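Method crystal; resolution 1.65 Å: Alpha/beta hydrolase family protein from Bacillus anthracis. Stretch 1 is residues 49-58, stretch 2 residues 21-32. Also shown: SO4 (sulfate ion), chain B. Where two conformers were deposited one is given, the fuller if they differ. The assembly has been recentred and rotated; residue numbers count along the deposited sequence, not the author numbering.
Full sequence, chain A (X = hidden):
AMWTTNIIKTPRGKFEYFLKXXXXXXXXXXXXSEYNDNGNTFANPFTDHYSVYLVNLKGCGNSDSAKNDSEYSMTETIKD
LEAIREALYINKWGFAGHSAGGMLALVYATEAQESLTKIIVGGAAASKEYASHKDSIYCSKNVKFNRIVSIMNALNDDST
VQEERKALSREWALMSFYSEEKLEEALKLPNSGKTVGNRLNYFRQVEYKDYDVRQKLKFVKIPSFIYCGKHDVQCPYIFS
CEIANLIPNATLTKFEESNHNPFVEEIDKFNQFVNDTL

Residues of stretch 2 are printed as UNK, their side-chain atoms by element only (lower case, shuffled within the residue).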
# COMPACT_ATOMS: atom_id res chain seq x y z
N HIS A 49 -10.98 14.72 2.18
CA HIS A 49 -12.37 14.24 2.19
C HIS A 49 -12.68 13.18 3.24
O HIS A 49 -13.85 12.85 3.48
CB HIS A 49 -12.76 13.72 0.80
CG HIS A 49 -12.69 14.76 -0.27
ND1 HIS A 49 -13.61 15.79 -0.37
CD2 HIS A 49 -11.81 14.95 -1.28
CE1 HIS A 49 -13.30 16.55 -1.40
NE2 HIS A 49 -12.21 16.06 -1.97
N TYR A 50 -11.64 12.64 3.86
CA TYR A 50 -11.79 11.57 4.85
C TYR A 50 -11.02 11.90 6.13
O TYR A 50 -10.07 12.68 6.11
CB TYR A 50 -11.21 10.26 4.30
CG TYR A 50 -11.97 9.63 3.16
CD1 TYR A 50 -13.00 8.72 3.40
CD2 TYR A 50 -11.64 9.92 1.83
CE1 TYR A 50 -13.70 8.13 2.34
CE2 TYR A 50 -12.33 9.33 0.77
CZ TYR A 50 -13.36 8.44 1.04
OH TYR A 50 -14.04 7.85 -0.01
N SER A 51 -11.46 11.29 7.23
CA SER A 51 -10.63 11.21 8.43
C SER A 51 -9.71 10.02 8.21
O SER A 51 -10.17 8.87 8.22
CB SER A 51 -11.49 10.98 9.68
OG SER A 51 -12.35 12.08 9.93
N VAL A 52 -8.44 10.29 7.97
CA VAL A 52 -7.48 9.24 7.60
C VAL A 52 -6.69 8.73 8.80
O VAL A 52 -6.03 9.50 9.49
CB VAL A 52 -6.53 9.71 6.47
CG1 VAL A 52 -5.56 8.59 6.08
CG2 VAL A 52 -7.34 10.17 5.26
N TYR A 53 -6.78 7.42 9.02
CA TYR A 53 -6.03 6.72 10.05
C TYR A 53 -4.87 5.99 9.40
O TYR A 53 -5.05 4.92 8.80
CB TYR A 53 -6.95 5.73 10.80
CG TYR A 53 -8.03 6.42 11.60
CD1 TYR A 53 -9.21 6.86 10.98
CD2 TYR A 53 -7.87 6.65 12.96
CE1 TYR A 53 -10.20 7.51 11.72
CE2 TYR A 53 -8.85 7.30 13.70
CZ TYR A 53 -10.02 7.72 13.07
OH TYR A 53 -10.99 8.36 13.80
N LEU A 54 -3.69 6.60 9.49
CA LEU A 54 -2.47 6.05 8.90
C LEU A 54 -1.78 5.17 9.94
O LEU A 54 -1.18 5.68 10.89
CB LEU A 54 -1.55 7.18 8.44
CG LEU A 54 -0.21 6.83 7.78
CD1 LEU A 54 -0.42 6.09 6.46
CD2 LEU A 54 0.61 8.10 7.56
N VAL A 55 -1.89 3.85 9.77
CA VAL A 55 -1.52 2.89 10.81
C VAL A 55 -0.11 2.32 10.67
O VAL A 55 0.31 1.90 9.58
CB VAL A 55 -2.55 1.73 10.87
CG1 VAL A 55 -2.18 0.71 11.96
CG2 VAL A 55 -3.95 2.27 11.09
N ASN A 56 0.62 2.31 11.78
CA ASN A 56 1.83 1.51 11.92
C ASN A 56 1.48 0.11 12.40
O ASN A 56 0.96 -0.07 13.51
CB ASN A 56 2.84 2.19 12.87
CG ASN A 56 3.77 3.17 12.16
OD1 ASN A 56 4.32 4.09 12.77
ND2 ASN A 56 3.96 2.97 10.86
N LEU A 57 1.74 -0.89 11.57
CA LEU A 57 1.41 -2.27 11.89
C LEU A 57 2.38 -2.85 12.92
O LEU A 57 3.32 -2.18 13.35
CB LEU A 57 1.40 -3.13 10.62
CG LEU A 57 0.36 -2.75 9.57
CD1 LEU A 57 0.52 -3.60 8.33
CD2 LEU A 57 -1.06 -2.85 10.12
N LYS A 58 2.12 -4.09 13.34
CA LYS A 58 3.04 -4.82 14.22
C LYS A 58 4.44 -4.75 13.63
O LYS A 58 4.63 -5.00 12.44
CB LYS A 58 2.57 -6.27 14.37
CG LYS A 58 3.17 -7.06 15.54
CD LYS A 58 2.54 -6.69 16.90
CE LYS A 58 1.08 -7.09 17.02
NZ LYS A 58 0.89 -8.56 17.15
N UNK A 21 -7.51 14.86 8.89
CA UNK A 21 -8.67 15.06 8.03
C UNK A 21 -10.00 14.93 8.73
O UNK A 21 -10.11 14.33 9.80
N UNK A 22 -11.02 15.52 8.10
CA UNK A 22 -12.40 15.40 8.54
C UNK A 22 -13.19 14.64 7.49
O UNK A 22 -12.88 14.71 6.29
c UNK A 22 -13.11 18.95 10.02
c UNK A 22 -12.42 17.61 9.85
o UNK A 22 -12.49 19.99 9.73
o UNK A 22 -14.29 18.96 10.45
c UNK A 22 -13.02 16.79 8.74
N UNK A 23 -14.19 13.90 7.94
CA UNK A 23 -15.06 13.16 7.04
C UNK A 23 -15.17 11.71 7.46
O UNK A 23 -14.75 11.36 8.57
N UNK A 24 -15.71 10.86 6.58
CA UNK A 24 -15.84 9.43 6.87
C UNK A 24 -14.47 8.81 7.18
O UNK A 24 -13.47 9.26 6.62
c UNK A 24 -16.39 8.85 5.57
c UNK A 24 -16.27 11.20 5.25
c UNK A 24 -17.06 9.99 4.89
N UNK A 25 -14.43 7.80 8.07
CA UNK A 25 -13.16 7.19 8.43
C UNK A 25 -12.56 6.34 7.31
O UNK A 25 -13.28 5.60 6.63
c UNK A 25 -13.50 6.33 9.65
c UNK A 25 -15.56 7.24 8.84
c UNK A 25 -14.96 6.03 9.50
N UNK A 26 -11.26 6.48 7.13
CA UNK A 26 -10.52 5.71 6.14
C UNK A 26 -9.22 5.24 6.75
O UNK A 26 -8.40 6.05 7.19
c UNK A 26 -10.41 4.90 3.02
c UNK A 26 -9.49 5.87 3.75
c UNK A 26 -8.94 6.90 2.78
c UNK A 26 -10.24 6.56 4.89
N UNK A 27 -9.04 3.92 6.80
CA UNK A 27 -7.79 3.32 7.24
C UNK A 27 -6.82 3.22 6.06
O UNK A 27 -7.20 2.77 4.97
s UNK A 27 -6.59 1.06 8.41
c UNK A 27 -8.05 1.93 7.83
N UNK A 28 -5.59 3.66 6.27
CA UNK A 28 -4.53 3.54 5.28
C UNK A 28 -3.31 2.90 5.93
O UNK A 28 -2.89 3.32 7.00
c UNK A 28 -4.11 4.91 4.68
c UNK A 28 -2.88 4.75 3.76
c UNK A 28 -5.26 5.55 3.93
N UNK A 29 -2.77 1.88 5.29
CA UNK A 29 -1.49 1.31 5.72
C UNK A 29 -0.81 0.62 4.55
O UNK A 29 -1.33 0.63 3.43
c UNK A 29 -2.27 -0.95 6.62
o UNK A 29 -0.36 0.18 7.58
c UNK A 29 -1.64 0.39 6.97
N UNK A 30 0.36 0.06 4.81
CA UNK A 30 1.11 -0.67 3.81
C UNK A 30 1.58 -1.97 4.45
O UNK A 30 1.62 -2.07 5.67
c UNK A 30 3.05 -0.45 2.19
n UNK A 30 4.19 -1.20 2.36
c UNK A 30 2.79 -0.44 0.86
n UNK A 30 3.78 -1.17 0.25
c UNK A 30 4.61 -1.62 1.17
c UNK A 30 2.31 0.16 3.34
N UNK A 31 1.93 -2.95 3.63
CA UNK A 31 2.28 -4.27 4.14
C UNK A 31 3.64 -4.33 4.85
O UNK A 31 3.84 -5.18 5.72
c UNK A 31 2.19 -6.78 3.47
c UNK A 31 2.11 -7.66 2.25
c UNK A 31 1.03 -7.05 4.43
c UNK A 31 2.21 -5.31 3.03
N UNK A 32 4.56 -3.45 4.48
CA UNK A 32 5.90 -3.48 5.07
C UNK A 32 6.59 -2.12 5.13
O UNK A 32 7.74 -1.97 4.72
c UNK A 32 6.51 -4.82 0.11
c UNK A 32 6.80 -4.54 4.40
c UNK A 32 6.69 -4.63 2.89
o UNK A 32 6.41 -4.91 -1.26
c UNK A 32 5.97 -5.66 2.29
c UNK A 32 7.24 -3.79 0.68
c UNK A 32 7.33 -3.70 2.07
c UNK A 32 5.87 -5.76 0.90
S SO4 B . 5.74 -1.63 -2.66
O1 SO4 B . 6.85 -2.57 -2.46
O2 SO4 B . 5.64 -1.30 -4.07
O3 SO4 B . 4.51 -2.24 -2.18
O4 SO4 B . 6.01 -0.41 -1.89

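Position 21 has no side-chain atoms. Its CA lies 3.4 Å from Tyr50 O, and an ideal CB would fall 2.1 Å from that oxygen; the backbone angles (phi 109°, psi 159°) call for the same answer. It is Gly21.

Position 22 carries three carbons, the third bearing two oxygens. Its CA-to-CB bond points away from stretch 1, and it is the backbone O that sits 3.4 Å from His49 C. Counting from CB, the carboxylate carbon is the third, one more than aspartate has: this is Glu22, exposed and without a polar partner on stretch 1.

Position 23 is again bare. A CB would stand 2.3 Å from His49 O, and phi is 128°, so this is Gly23. Its O lies 2.9 Å from Ser51 OG.

Position 24 shows three carbons closing a ring onto the backbone N. With no N-H to give, it still offers its O, which accepts a hydrogen bond from Ser51 N at 2.9 Å, while its CB packs 4.0 Å from Tyr50 CD1. It is Pro24.

Position 25 repeats the three-carbon ring. Its CB lies 4.1 Å from Tyr53 CE1, and its CA makes a CA-H...O contact of 3.4 Å with Ser51 O. This is Pro25, paired with Ser51 where no N-H is asked of it.

Position 26 has four carbons forked at the second, with CB 3.8 Å from Tyr50 CD1. The fork identifies Leu26, whose CD2 lies over one face of the Tyr50 ring. Its backbone works both ways: Leu26 N donates to Ser51 O at 2.8 Å and Leu26 O accepts from Tyr53 N at 2.8 Å.

Position 27 is one carbon and one sulfur, the sulfur 4.0 Å from Val55 CG2. It is Cys27, a small side chain on the face shared with Pro25, Ser51 and Tyr53.

Position 28 has three carbons branched at CB, approaching Val52 and Leu54. It is Val28: CG2 meets Val52 CG1 at 3.7 Å, and CG1 meets Leu54 CD1 at 3.9 Å.

Position 29 branches at CB into one oxygen and one carbon, the oxygen 2.7 Å from Val55 O. This is Thr29, whose OG1 donates to that carbonyl.

Position 30 holds a five-membered ring with two nitrogens, its end leading away, though its backbone O lies 3.3 Å from Leu57 CD1. It is His30; NE2 donates to sulfate O3 at 2.8 Å.

Position 31 has four carbons forked at the second, and its O is 4.5 Å from Leu57 CD1: Leu31.

Position 32, a six-carbon ring bearing oxygen, touches nothing on stretch 1. It is Tyr32, with OH donating to sulfate O1 at 2.7 Å.

The rule is a parallel ladder in which alternate residues supply both N-H and O: Val28 N donates to Tyr53 O at 2.9 Å, and Val28 O accepts from Val55 N at 3.0 Å. Glycines admit close backbone approach, apolar side chains pack on both faces, Leu26 and Val28 with Val52 and Leu54 on one, Pro25 with Tyr53 on the other, and Thr29 continues the bonding with its side chain.

Stretch 2, residues 21-32: GEGPPLCVTHLY
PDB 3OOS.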